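Local structure of uncharacterized protein (Enterococcus faecalis, 3B48) at residues V98-E104 against A126-K132. The protein probably serves as DhaM, the dimeric phosphoryl donor of a dihydroxyacetone kinase complex, relaying phosphoryl groups from phosphoenolpyruvate by way of histidine residues. Residues are numbered along the deposited sequence.
Sequences VDAPLVE and AQNAGKK
How the last helix of an alpha/beta fold hands its chain on to a C-terminal tail is illustrated by residues 126-132, which run from the end of helix 119-127 along the loop that leads into helix 102-113 and its first turn. Backbone first: 98-101 is extended apart from an inverse gamma turn centred on Asp99, and Pro101 is the N-cap residue of the helix. Ala129 N returns to Ala126 O (2.9 Å) as the second segment leaves its helix. In register, the CA atoms of Ala100 and Gln127 lie 4.5 Å apart, those of Glu104 and Ala129 5.4 Å.

Most of the contact is close packing without hydrogen bonds. Val98 (chi1 t) places CG1 3.9 Å from Ala126 CB, and Ala100 CB sits 4.0 Å from the same methyl; Ala126 also touches Phe70 of strand 66-71. Pro101 CG to Gly130 N (3.6 Å) and Ala129 CB to Glu104 O (3.3 Å) are van der Waals contacts. This is the edge of the parallel sheet in an EIIA-man-type alpha/beta fold, where the loop after strand 95-97, the outermost of this chain, also faces the second subunit.

The one hydrogen-bonded polar contact between the segments lies at their C-terminal ends. Glu104 (chi1 m, chi2 91°) and Lys132 (chi1 and chi2 both m) form a salt bridge, OE2 to NZ 3.1 Å. Both ends are shared across the dimer: Glu104 OE2 accepts from Leu102 N of the second subunit, and Lys132 has its strongest partner in Asp72 of that chain.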
loop_
_atom_site.group_PDB
_atom_site.type_symbol
_atom_site.label_atom_id
_atom_site.label_comp_id
_atom_site.label_asym_id
_atom_site.label_seq_id
_atom_site.Cartn_x
_atom_site.Cartn_y
_atom_site.Cartn_z
ATOM N N VAL B 98 -0.483 -7.151 -11.922
ATOM C CA VAL B 98 -1.491 -6.110 -11.911
ATOM C C VAL B 98 -0.802 -4.788 -11.722
ATOM O O VAL B 98 -0.210 -4.526 -10.675
ATOM C CB VAL B 98 -2.599 -6.316 -10.844
ATOM C CG1 VAL B 98 -3.845 -5.470 -11.191
ATOM C CG2 VAL B 98 -2.981 -7.775 -10.720
ATOM N N ASP B 99 -0.855 -3.957 -12.759
ATOM C CA ASP B 99 -0.242 -2.639 -12.688
ATOM C C ASP B 99 -1.105 -1.727 -11.831
ATOM O O ASP B 99 -1.901 -0.934 -12.331
ATOM C CB ASP B 99 -0.035 -2.058 -14.076
ATOM C CG ASP B 99 1.095 -1.063 -14.107
ATOM O OD1 ASP B 99 1.306 -0.383 -13.084
ATOM O OD2 ASP B 99 1.779 -0.960 -15.139
ATOM N N ALA B 100 -0.918 -1.847 -10.518
ATOM C CA ALA B 100 -1.778 -1.192 -9.529
ATOM C C ALA B 100 -1.030 -1.067 -8.209
ATOM O O ALA B 100 -0.158 -1.891 -7.926
ATOM C CB ALA B 100 -3.086 -2.005 -9.332
ATOM N N PRO B 101 -1.384 -0.058 -7.382
ATOM C CA PRO B 101 -0.683 0.022 -6.112
ATOM C C PRO B 101 -1.049 -1.158 -5.240
ATOM O O PRO B 101 -2.141 -1.718 -5.383
ATOM C CB PRO B 101 -1.154 1.341 -5.498
ATOM C CG PRO B 101 -2.387 1.716 -6.204
ATOM C CD PRO B 101 -2.407 0.996 -7.528
ATOM N N LEU B 102 -0.109 -1.527 -4.364
ATOM C CA LEU B 102 -0.185 -2.717 -3.569
ATOM C C LEU B 102 -1.451 -2.827 -2.668
ATOM O O LEU B 102 -2.236 -3.787 -2.823
ATOM C CB LEU B 102 1.114 -2.889 -2.750
ATOM C CG LEU B 102 1.177 -4.113 -1.836
ATOM C CD1 LEU B 102 1.086 -5.482 -2.593
ATOM C CD2 LEU B 102 2.381 -4.081 -0.940
ATOM N N VAL B 103 -1.620 -1.899 -1.716
ATOM C CA VAL B 103 -2.760 -1.958 -0.785
ATOM C C VAL B 103 -4.097 -1.746 -1.525
ATOM O O VAL B 103 -4.997 -2.611 -1.500
ATOM C CB VAL B 103 -2.632 -0.926 0.395
ATOM C CG1 VAL B 103 -3.880 -1.016 1.326
ATOM C CG2 VAL B 103 -1.348 -1.162 1.198
ATOM N N GLU B 104 -4.193 -0.597 -2.187
ATOM C CA GLU B 104 -5.406 -0.184 -2.848
ATOM C C GLU B 104 -5.798 -1.046 -4.036
ATOM O O GLU B 104 -6.962 -1.352 -4.193
ATOM C CB GLU B 104 -5.356 1.299 -3.222
ATOM C CG GLU B 104 -5.114 2.244 -2.014
ATOM C CD GLU B 104 -3.617 2.537 -1.763
ATOM O OE1 GLU B 104 -2.726 1.773 -2.217
ATOM O OE2 GLU B 104 -3.331 3.549 -1.117
ATOM N N ALA B 126 -8.690 -2.643 -9.806
ATOM C CA ALA B 126 -7.367 -2.507 -9.174
ATOM C C ALA B 126 -6.483 -1.457 -9.867
ATOM O O ALA B 126 -6.022 -0.510 -9.236
ATOM C CB ALA B 126 -6.674 -3.853 -9.134
ATOM N N GLN B 127 -6.282 -1.625 -11.173
ATOM C CA GLN B 127 -5.540 -0.686 -12.021
ATOM C C GLN B 127 -6.002 0.778 -11.892
ATOM O O GLN B 127 -5.284 1.703 -12.271
ATOM C CB GLN B 127 -5.602 -1.152 -13.486
ATOM C CG GLN B 127 -4.864 -2.477 -13.696
ATOM C CD GLN B 127 -5.028 -3.074 -15.069
ATOM O OE1 GLN B 127 -5.767 -2.555 -15.912
ATOM N NE2 GLN B 127 -4.323 -4.178 -15.315
ATOM N N ASN B 128 -7.194 0.967 -11.333
ATOM C CA ASN B 128 -7.786 2.294 -11.139
ATOM C C ASN B 128 -7.691 2.873 -9.718
ATOM O O ASN B 128 -8.191 3.978 -9.493
ATOM C CB ASN B 128 -9.258 2.262 -11.579
ATOM C CG ASN B 128 -9.437 2.427 -13.097
ATOM O OD1 ASN B 128 -8.483 2.695 -13.858
ATOM N ND2 ASN B 128 -10.678 2.267 -13.540
ATOM N N ALA B 129 -7.021 2.151 -8.805
ATOM C CA ALA B 129 -7.176 2.268 -7.308
ATOM C C ALA B 129 -6.489 3.375 -6.437
ATOM O O ALA B 129 -7.072 3.846 -5.433
ATOM C CB ALA B 129 -6.931 0.904 -6.660
ATOM N N GLY B 130 -5.263 3.754 -6.760
ATOM C CA GLY B 130 -4.473 4.602 -5.838
ATOM C C GLY B 130 -4.953 5.977 -5.329
ATOM O O GLY B 130 -4.418 6.490 -4.345
ATOM N N LYS B 131 -5.940 6.595 -5.979
ATOM C CA LYS B 131 -6.270 7.987 -5.636
ATOM C C LYS B 131 -7.446 8.118 -4.672
ATOM O O LYS B 131 -8.222 7.178 -4.444
ATOM C CB LYS B 131 -6.475 8.854 -6.880
ATOM C CG LYS B 131 -5.494 8.565 -7.991
ATOM C CD LYS B 131 -4.362 9.550 -8.018
ATOM C CE LYS B 131 -3.742 9.555 -9.400
ATOM N NZ LYS B 131 -2.410 10.198 -9.389
ATOM N N LYS B 132 -7.567 9.313 -4.117
ATOM C CA LYS B 132 -8.362 9.539 -2.913
ATOM C C LYS B 132 -9.298 10.733 -3.088
ATOM O O LYS B 132 -10.128 10.987 -2.213
ATOM C CB LYS B 132 -7.431 9.803 -1.708
ATOM C CG LYS B 132 -6.063 9.032 -1.673
ATOM C CD LYS B 132 -6.254 7.633 -1.238
ATOM C CE LYS B 132 -5.140 6.738 -1.692
ATOM N NZ LYS B 132 -5.715 5.413 -1.884
#